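Local coordinates for protein beta-lactamase OXA-2 (PDB 1K38) that hydrolyses the beta-lactam ring of penicillins such as oxacillin, as a class D serine enzyme that confers antibiotic resistance, at residues Ser8-Phe13 / Arg237-Leu242; Lys12-Phe17 / Leu214-Pro219. All coordinates share one frame; numbering follows the deposited sequence.

Contact 1: residues Ser8-Phe13 / Arg237-Leu242; sequences SDWRKF and RSIEAL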
ATOM      1  N   SER A   8     -14.501  16.087 -24.582  1.00 21.80           N
ATOM      2  CA  SER A   8     -15.521  15.417 -25.377  1.00 23.55           C
ATOM      3  C   SER A   8     -14.907  14.341 -26.261  1.00 24.01           C
ATOM      4  O   SER A   8     -15.591  13.404 -26.673  1.00 25.04           O
ATOM      5  CB  SER A   8     -16.278  16.432 -26.241  1.00 25.81           C
ATOM      6  OG  SER A   8     -15.399  17.098 -27.129  1.00 29.04           O
ATOM      7  N   ASP A   9     -13.615  14.477 -26.544  1.00 24.13           N
ATOM      8  CA  ASP A   9     -12.917  13.510 -27.380  1.00 25.08           C
ATOM      9  C   ASP A   9     -12.808  12.159 -26.680  1.00 24.80           C
ATOM     10  O   ASP A   9     -12.557  11.138 -27.324  1.00 25.33           O
ATOM     11  CB  ASP A   9     -11.525  14.032 -27.750  1.00 27.54           C
ATOM     12  CG  ASP A   9     -10.680  14.353 -26.539  1.00 27.93           C
ATOM     13  OD1 ASP A   9     -11.097  15.202 -25.722  1.00 28.46           O
ATOM     14  OD2 ASP A   9      -9.589  13.760 -26.405  1.00 30.40           O
ATOM     15  N   TRP A  10     -13.000  12.151 -25.363  1.00 22.05           N
ATOM     16  CA  TRP A  10     -12.938  10.907 -24.608  1.00 20.61           C
ATOM     17  C   TRP A  10     -14.135  10.016 -24.904  1.00 20.77           C
ATOM     18  O   TRP A  10     -14.220   8.893 -24.413  1.00 19.32           O
ATOM     19  CB  TRP A  10     -12.851  11.186 -23.106  1.00 20.50           C
ATOM     20  CG  TRP A  10     -11.466  11.562 -22.665  1.00 18.96           C
ATOM     21  CD1 TRP A  10     -10.343  11.620 -23.443  1.00 18.58           C
ATOM     22  CD2 TRP A  10     -11.051  11.921 -21.340  1.00 17.42           C
ATOM     23  NE1 TRP A  10      -9.258  11.992 -22.686  1.00 17.84           N
ATOM     24  CE2 TRP A  10      -9.663  12.182 -21.392  1.00 18.76           C
ATOM     25  CE3 TRP A  10     -11.718  12.047 -20.112  1.00 18.54           C
ATOM     26  CZ2 TRP A  10      -8.928  12.562 -20.261  1.00 16.60           C
ATOM     27  CZ3 TRP A  10     -10.988  12.425 -18.991  1.00 17.24           C
ATOM     28  CH2 TRP A  10      -9.603  12.678 -19.075  1.00 17.76           C
ATOM     29  N   ARG A  11     -15.060  10.513 -25.716  1.00 21.68           N
ATOM     30  CA  ARG A  11     -16.228   9.720 -26.063  1.00 23.70           C
ATOM     31  C   ARG A  11     -15.788   8.453 -26.787  1.00 22.85           C
ATOM     32  O   ARG A  11     -16.460   7.426 -26.716  1.00 24.17           O
ATOM     33  CB  ARG A  11     -17.184  10.523 -26.952  1.00 26.71           C
ATOM     34  CG  ARG A  11     -18.424   9.745 -27.367  1.00 32.26           C
ATOM     35  CD  ARG A  11     -19.513  10.665 -27.895  1.00 36.75           C
ATOM     36  NE  ARG A  11     -19.912  11.646 -26.888  1.00 41.20           N
ATOM     37  CZ  ARG A  11     -20.950  12.466 -27.007  1.00 42.01           C
ATOM     38  NH1 ARG A  11     -21.709  12.429 -28.095  1.00 43.83           N
ATOM     39  NH2 ARG A  11     -21.232  13.325 -26.036  1.00 43.18           N
ATOM     40  N   LYS A  12     -14.650   8.520 -27.472  1.00 22.68           N
ATOM     41  CA  LYS A  12     -14.149   7.363 -28.205  1.00 22.12           C
ATOM     42  C   LYS A  12     -13.861   6.186 -27.284  1.00 21.67           C
ATOM     43  O   LYS A  12     -13.994   5.031 -27.686  1.00 22.13           O
ATOM     44  CB  LYS A  12     -12.882   7.719 -28.988  1.00 22.81           C
ATOM     45  CG  LYS A  12     -11.675   8.049 -28.129  1.00 24.93           C
ATOM     46  CD  LYS A  12     -10.457   8.285 -29.002  1.00 28.56           C
ATOM     47  CE  LYS A  12      -9.250   8.689 -28.178  1.00 30.35           C
ATOM     48  NZ  LYS A  12      -8.049   8.894 -29.037  1.00 32.68           N
ATOM     49  N   PHE A  13     -13.465   6.475 -26.050  1.00 19.42           N
ATOM     50  CA  PHE A  13     -13.175   5.415 -25.095  1.00 20.41           C
ATOM     51  C   PHE A  13     -14.461   4.752 -24.619  1.00 20.50           C
ATOM     52  O   PHE A  13     -14.503   3.538 -24.420  1.00 22.17           O
ATOM     53  CB  PHE A  13     -12.388   5.971 -23.907  1.00 19.84           C
ATOM     54  CG  PHE A  13     -10.997   6.421 -24.266  1.00 17.94           C
ATOM     55  CD1 PHE A  13     -10.050   5.505 -24.714  1.00 21.13           C
ATOM     56  CD2 PHE A  13     -10.641   7.762 -24.177  1.00 20.13           C
ATOM     57  CE1 PHE A  13      -8.769   5.919 -25.070  1.00 20.12           C
ATOM     58  CE2 PHE A  13      -9.366   8.187 -24.528  1.00 18.85           C
ATOM     59  CZ  PHE A  13      -8.425   7.265 -24.975  1.00 20.83           C
ATOM     60  N   ARG A 237      -4.028   5.651 -19.394  1.00 16.75           N
ATOM     61  CA  ARG A 237      -2.874   5.381 -20.242  1.00 18.32           C
ATOM     62  C   ARG A 237      -2.683   6.506 -21.263  1.00 19.54           C
ATOM     63  O   ARG A 237      -1.549   6.899 -21.552  1.00 19.65           O
ATOM     64  CB  ARG A 237      -3.032   4.042 -20.978  1.00 18.14           C
ATOM     65  CG  ARG A 237      -2.876   2.800 -20.096  1.00 21.63           C
ATOM     66  CD  ARG A 237      -2.693   1.540 -20.943  1.00 25.46           C
ATOM     67  NE  ARG A 237      -3.846   1.263 -21.797  1.00 29.75           N
ATOM     68  CZ  ARG A 237      -4.940   0.613 -21.400  1.00 31.58           C
ATOM     69  NH1 ARG A 237      -5.037   0.159 -20.156  1.00 32.09           N
ATOM     70  NH2 ARG A 237      -5.943   0.423 -22.247  1.00 30.81           N
ATOM     71  N   SER A 238      -3.783   7.040 -21.791  1.00 19.33           N
ATOM     72  CA  SER A 238      -3.696   8.108 -22.787  1.00 20.51           C
ATOM     73  C   SER A 238      -3.041   9.376 -22.248  1.00 20.93           C
ATOM     74  O   SER A 238      -2.493  10.166 -23.015  1.00 22.57           O
ATOM     75  CB  SER A 238      -5.084   8.434 -23.363  1.00 21.05           C
ATOM     76  OG  SER A 238      -5.864   9.215 -22.475  1.00 21.73           O
ATOM     77  N   ILE A 239      -3.102   9.586 -20.935  1.00 20.75           N
ATOM     78  CA  ILE A 239      -2.463  10.759 -20.346  1.00 21.04           C
ATOM     79  C   ILE A 239      -1.244  10.342 -19.529  1.00 21.95           C
ATOM     80  O   ILE A 239      -0.797  11.058 -18.634  1.00 21.76           O
ATOM     81  CB  ILE A 239      -3.436  11.577 -19.459  1.00 21.51           C
ATOM     82  CG1 ILE A 239      -3.914  10.746 -18.266  1.00 21.98           C
ATOM     83  CG2 ILE A 239      -4.620  12.040 -20.291  1.00 21.72           C
ATOM     84  CD1 ILE A 239      -4.764  11.539 -17.289  1.00 21.59           C
ATOM     85  N   GLU A 240      -0.715   9.167 -19.855  1.00 21.43           N
ATOM     86  CA  GLU A 240       0.465   8.621 -19.196  1.00 23.00           C
ATOM     87  C   GLU A 240       0.353   8.549 -17.674  1.00 23.21           C
ATOM     88  O   GLU A 240       1.313   8.835 -16.955  1.00 23.83           O
ATOM     89  CB  GLU A 240       1.704   9.433 -19.603  1.00 24.97           C
ATOM     90  CG  GLU A 240       2.026   9.331 -21.091  1.00 29.51           C
ATOM     91  CD  GLU A 240       3.259  10.126 -21.489  1.00 32.30           C
ATOM     92  OE1 GLU A 240       4.291  10.007 -20.799  1.00 35.58           O
ATOM     93  OE2 GLU A 240       3.200  10.858 -22.498  1.00 35.80           O
ATOM     94  N   ALA A 241      -0.824   8.163 -17.192  1.00 21.72           N
ATOM     95  CA  ALA A 241      -1.071   8.028 -15.757  1.00 21.21           C
ATOM     96  C   ALA A 241      -0.983   6.555 -15.357  1.00 20.46           C
ATOM     97  O   ALA A 241      -1.134   6.201 -14.188  1.00 19.59           O
ATOM     98  CB  ALA A 241      -2.436   8.587 -15.404  1.00 21.63           C
ATOM     99  N   LEU A 242      -0.762   5.702 -16.351  1.00 20.20           N
ATOM    100  CA  LEU A 242      -0.594   4.268 -16.150  1.00 21.86           C
ATOM    101  C   LEU A 242       0.414   3.814 -17.195  1.00 24.32           C
ATOM    102  O   LEU A 242       0.459   4.367 -18.295  1.00 24.82           O
ATOM    103  CB  LEU A 242      -1.907   3.504 -16.345  1.00 21.94           C
ATOM    104  CG  LEU A 242      -2.830   3.326 -15.138  1.00 20.40           C
ATOM    105  CD1 LEU A 242      -4.033   2.488 -15.559  1.00 20.55           C
ATOM    106  CD2 LEU A 242      -2.085   2.641 -13.997  1.00 20.24           C
TER
HETATM  107  O   HOH W   1      -6.564  11.482 -23.659  1.00 24.73           O
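Two rings of segment 8-13, those of Trp-10 and Phe-13, reach the end of helix 226-238. The Trp-10 indole receives Ile-239 at its edge: the methyl CG2 lies near the ring plane, 4.3 Å from CZ2. The Phe-13 ring carries the CG methylene of its own neighbour, Lys-12, on one face, offset toward the rim and 4.1 Å above the plane, while CD1 of Trp-10 stands in plane at its edge. Its far corner meets Ser-238 obliquely, with CZ of Phe-13 3.9 Å from CB of Ser-238. The chi1 of Phe-13, -68°, sets CG anti to the carbonyl carbon and projects the ring at the other helix.

The polar link is indirect. Trp-10 NE1 and Ser-238 OG are 4.4 Å apart, too far to bond, and one water spans them: it accepts from NE1 at 2.9 Å and donates to OG at 2.7 Å. With chi1 at 77°, OG of Ser-238 also bonds to the carbonyl of Ile-235, one turn back in its helix. That helix ends in a Schellman motif, in which Ala-241 N bonds to Leu-236 O and Glu-240 N to Arg-237 O at 3.0 Å; Glu-240 supplies the positive phi, 54°. Beyond the contact, Trp-10 packs on Ile-23 and Val-25 of strand 21-27.

The area buried is small, 124 Å² over both sides, and the direct contacts are van der Waals touches, a methyl at the edge of the indole and a serine CB set obliquely to the phenyl ring. The chemistry thus implies light packing in which a single water satisfies the indole N-H and ties it to the serine hydroxyl.

Contact 2: residues Lys12-Phe17 / Leu214-Pro219; sequences KFFSEF and LNIDTP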
ATOM      1  N   LYS A  12     -14.650   8.520 -27.472  1.00 22.68           N
ATOM      2  CA  LYS A  12     -14.149   7.363 -28.205  1.00 22.12           C
ATOM      3  C   LYS A  12     -13.861   6.186 -27.284  1.00 21.67           C
ATOM      4  O   LYS A  12     -13.994   5.031 -27.686  1.00 22.13           O
ATOM      5  CB  LYS A  12     -12.882   7.719 -28.988  1.00 22.81           C
ATOM      6  CG  LYS A  12     -11.675   8.049 -28.129  1.00 24.93           C
ATOM      7  CD  LYS A  12     -10.457   8.285 -29.002  1.00 28.56           C
ATOM      8  CE  LYS A  12      -9.250   8.689 -28.178  1.00 30.35           C
ATOM      9  NZ  LYS A  12      -8.049   8.894 -29.037  1.00 32.68           N
ATOM     10  N   PHE A  13     -13.465   6.475 -26.050  1.00 19.42           N
ATOM     11  CA  PHE A  13     -13.175   5.415 -25.095  1.00 20.41           C
ATOM     12  C   PHE A  13     -14.461   4.752 -24.619  1.00 20.50           C
ATOM     13  O   PHE A  13     -14.503   3.538 -24.420  1.00 22.17           O
ATOM     14  CB  PHE A  13     -12.388   5.971 -23.907  1.00 19.84           C
ATOM     15  CG  PHE A  13     -10.997   6.421 -24.266  1.00 17.94           C
ATOM     16  CD1 PHE A  13     -10.050   5.505 -24.714  1.00 21.13           C
ATOM     17  CD2 PHE A  13     -10.641   7.762 -24.177  1.00 20.13           C
ATOM     18  CE1 PHE A  13      -8.769   5.919 -25.070  1.00 20.12           C
ATOM     19  CE2 PHE A  13      -9.366   8.187 -24.528  1.00 18.85           C
ATOM     20  CZ  PHE A  13      -8.425   7.265 -24.975  1.00 20.83           C
ATOM     21  N   PHE A  14     -15.513   5.543 -24.439  1.00 20.78           N
ATOM     22  CA  PHE A  14     -16.789   4.989 -24.006  1.00 20.64           C
ATOM     23  C   PHE A  14     -17.439   4.218 -25.146  1.00 22.64           C
ATOM     24  O   PHE A  14     -17.998   3.146 -24.936  1.00 22.68           O
ATOM     25  CB  PHE A  14     -17.734   6.093 -23.524  1.00 19.63           C
ATOM     26  CG  PHE A  14     -17.382   6.642 -22.169  1.00 16.45           C
ATOM     27  CD1 PHE A  14     -16.376   7.588 -22.024  1.00 16.55           C
ATOM     28  CD2 PHE A  14     -18.043   6.189 -21.032  1.00 16.89           C
ATOM     29  CE1 PHE A  14     -16.030   8.079 -20.760  1.00 15.10           C
ATOM     30  CE2 PHE A  14     -17.706   6.671 -19.768  1.00 14.13           C
ATOM     31  CZ  PHE A  14     -16.700   7.617 -19.631  1.00 14.65           C
ATOM     32  N   SER A  15     -17.358   4.761 -26.356  1.00 24.19           N
ATOM     33  CA  SER A  15     -17.945   4.098 -27.512  1.00 26.25           C
ATOM     34  C   SER A  15     -17.190   2.806 -27.821  1.00 25.90           C
ATOM     35  O   SER A  15     -17.786   1.825 -28.261  1.00 26.67           O
ATOM     36  CB  SER A  15     -17.924   5.030 -28.729  1.00 27.39           C
ATOM     37  OG  SER A  15     -16.606   5.440 -29.044  1.00 31.50           O
ATOM     38  N   GLU A  16     -15.881   2.806 -27.580  1.00 25.66           N
ATOM     39  CA  GLU A  16     -15.057   1.629 -27.827  1.00 26.34           C
ATOM     40  C   GLU A  16     -15.622   0.447 -27.053  1.00 26.72           C
ATOM     41  O   GLU A  16     -15.611  -0.687 -27.527  1.00 25.91           O
ATOM     42  CB  GLU A  16     -13.614   1.882 -27.385  1.00 27.62           C
ATOM     43  CG  GLU A  16     -12.643   0.779 -27.791  1.00 32.73           C
ATOM     44  CD  GLU A  16     -11.251   0.978 -27.223  1.00 34.69           C
ATOM     45  OE1 GLU A  16     -10.774   2.132 -27.207  1.00 36.00           O
ATOM     46  OE2 GLU A  16     -10.626  -0.020 -26.802  1.00 37.71           O
ATOM     47  N   PHE A  17     -16.120   0.727 -25.854  1.00 26.59           N
ATOM     48  CA  PHE A  17     -16.689  -0.306 -25.003  1.00 26.33           C
ATOM     49  C   PHE A  17     -18.206  -0.215 -24.937  1.00 27.33           C
ATOM     50  O   PHE A  17     -18.827  -0.730 -24.007  1.00 27.39           O
ATOM     51  CB  PHE A  17     -16.076  -0.204 -23.604  1.00 27.00           C
ATOM     52  CG  PHE A  17     -14.609  -0.507 -23.578  1.00 25.80           C
ATOM     53  CD1 PHE A  17     -14.158  -1.819 -23.699  1.00 27.67           C
ATOM     54  CD2 PHE A  17     -13.673   0.517 -23.494  1.00 27.03           C
ATOM     55  CE1 PHE A  17     -12.798  -2.104 -23.741  1.00 26.64           C
ATOM     56  CE2 PHE A  17     -12.308   0.242 -23.535  1.00 27.31           C
ATOM     57  CZ  PHE A  17     -11.872  -1.074 -23.659  1.00 27.79           C
ATOM     58  N   LEU A 214     -15.366   7.312 -12.226  1.00 13.38           N
ATOM     59  CA  LEU A 214     -16.187   6.976 -13.377  1.00 13.87           C
ATOM     60  C   LEU A 214     -17.412   6.185 -12.983  1.00 13.47           C
ATOM     61  O   LEU A 214     -17.372   5.394 -12.049  1.00 13.71           O
ATOM     62  CB  LEU A 214     -15.387   6.128 -14.386  1.00 14.60           C
ATOM     63  CG  LEU A 214     -16.179   5.381 -15.486  1.00 14.08           C
ATOM     64  CD1 LEU A 214     -15.314   5.238 -16.720  1.00 15.63           C
ATOM     65  CD2 LEU A 214     -16.638   3.996 -14.996  1.00 14.28           C
ATOM     66  N   ASN A 215     -18.520   6.442 -13.667  1.00 12.99           N
ATOM     67  CA  ASN A 215     -19.700   5.622 -13.463  1.00 13.79           C
ATOM     68  C   ASN A 215     -20.334   5.444 -14.829  1.00 13.99           C
ATOM     69  O   ASN A 215     -20.203   6.302 -15.708  1.00 13.95           O
ATOM     70  CB  ASN A 215     -20.690   6.162 -12.394  1.00 12.42           C
ATOM     71  CG  ASN A 215     -21.343   7.480 -12.753  1.00 13.91           C
ATOM     72  OD1 ASN A 215     -22.030   7.609 -13.768  1.00 14.35           O
ATOM     73  ND2 ASN A 215     -21.162   8.468 -11.884  1.00 14.09           N
ATOM     74  N   ILE A 216     -20.943   4.283 -15.025  1.00 14.21           N
ATOM     75  CA  ILE A 216     -21.591   3.949 -16.284  1.00 14.43           C
ATOM     76  C   ILE A 216     -22.859   3.169 -16.014  1.00 14.33           C
ATOM     77  O   ILE A 216     -22.991   2.521 -14.979  1.00 15.32           O
ATOM     78  CB  ILE A 216     -20.705   3.045 -17.183  1.00 13.58           C
ATOM     79  CG1 ILE A 216     -20.245   1.808 -16.402  1.00 13.90           C
ATOM     80  CG2 ILE A 216     -19.521   3.842 -17.726  1.00 14.00           C
ATOM     81  CD1 ILE A 216     -19.569   0.755 -17.266  1.00 18.44           C
ATOM     82  N   ASP A 217     -23.803   3.238 -16.945  1.00 14.73           N
ATOM     83  CA  ASP A 217     -25.021   2.465 -16.785  1.00 14.25           C
ATOM     84  C   ASP A 217     -24.630   1.037 -17.146  1.00 15.35           C
ATOM     85  O   ASP A 217     -23.683   0.823 -17.906  1.00 15.55           O
ATOM     86  CB  ASP A 217     -26.111   2.962 -17.735  1.00 18.34           C
ATOM     87  CG  ASP A 217     -26.502   4.392 -17.465  1.00 21.84           C
ATOM     88  OD1 ASP A 217     -26.475   4.794 -16.285  1.00 20.65           O
ATOM     89  OD2 ASP A 217     -26.852   5.108 -18.428  1.00 28.35           O
ATOM     90  N   THR A 218     -25.349   0.060 -16.605  1.00 15.61           N
ATOM     91  CA  THR A 218     -25.040  -1.337 -16.899  1.00 16.83           C
ATOM     92  C   THR A 218     -26.262  -2.097 -17.409  1.00 17.58           C
ATOM     93  O   THR A 218     -26.808  -2.951 -16.715  1.00 18.15           O
ATOM     94  CB  THR A 218     -24.485  -2.068 -15.656  1.00 16.53           C
ATOM     95  OG1 THR A 218     -25.470  -2.072 -14.615  1.00 17.05           O
ATOM     96  CG2 THR A 218     -23.219  -1.378 -15.154  1.00 16.74           C
ATOM     97  N   PRO A 219     -26.710  -1.784 -18.637  1.00 18.03           N
ATOM     98  CA  PRO A 219     -27.877  -2.466 -19.209  1.00 19.01           C
ATOM     99  C   PRO A 219     -27.664  -3.969 -19.373  1.00 19.43           C
ATOM    100  O   PRO A 219     -28.624  -4.742 -19.388  1.00 20.01           O
ATOM    101  CB  PRO A 219     -28.074  -1.752 -20.546  1.00 19.84           C
ATOM    102  CG  PRO A 219     -26.691  -1.305 -20.902  1.00 19.07           C
ATOM    103  CD  PRO A 219     -26.172  -0.792 -19.582  1.00 18.56           C
TER
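Leu-214, the first residue of segment 214-219, meets the ring of Phe-14 with one methyl branch: CD1 lies 4.0 Å from CZ and 4.1 Å from CE2. The two side chains approach from opposite directions, the leucine pointing from the strand toward the helix, and the methyl sits obliquely to the ring. A chi1 of 165° extends CG of Leu-214 away from its backbone N. The same side chain touches Ile-23 of strand 21-27 and Ile-231 of helix 226-238.

Asn-215 points away, as alternation along a strand requires, and Arg-42 takes the side chains of both Asn-215, by a hydrogen bond to OD1, and Asp-217, by a salt bridge.

Ile-216 turns back toward the helix and offers its branch methyl: CG2 stands at the edge of the Phe-14 ring, near its plane, 3.9 Å from CE2. This methyl is anti to the carbonyl carbon, leaving CG1 between the backbone N and carbonyl carbon (chi1 53°). The methyls of Leu-214 and Ile-216 thus converge on CE2 of Phe-14, and Leu-214 CD1 also reaches the neighbouring CZ. The closest CA atoms, those of Phe-14 and Ile-216, remain 9.2 Å apart because the aromatic side chain spans the gap.

From Asp-217 onward the chain makes no contact with the helix.

All three touching residues are buried and apolar, and Phe-14 also stacks with Phe-38 of strand 36-38. Such packing of an N-terminal helix against one face of a mainly antiparallel sheet, beside the C-terminal helix, is characteristic of the serine beta-lactamase and penicillin-binding protein fold.

Overall arrangement
Contacts 1 and 2 both start from helix 11-16 and its approach, overlapping in Lys-12 and Phe-13, and their centres lie 13 Å apart. From there they diverge: contact 1 reaches the end of helix 226-238, contact 2 the end of strand 208-217, the elements that follow each other in the chain. Together they tie the N-terminal helix to two consecutive late elements, across 224 and 197 residues of sequence respectively. Contact 1, partly buried and with its centre about 20 Å from the centre of the chain, is away from the annotated sites. Contact 2 is nearer: the Leu-214 side chain lies about 9 Å from that of Thr-190, a probable substrate-binding residue.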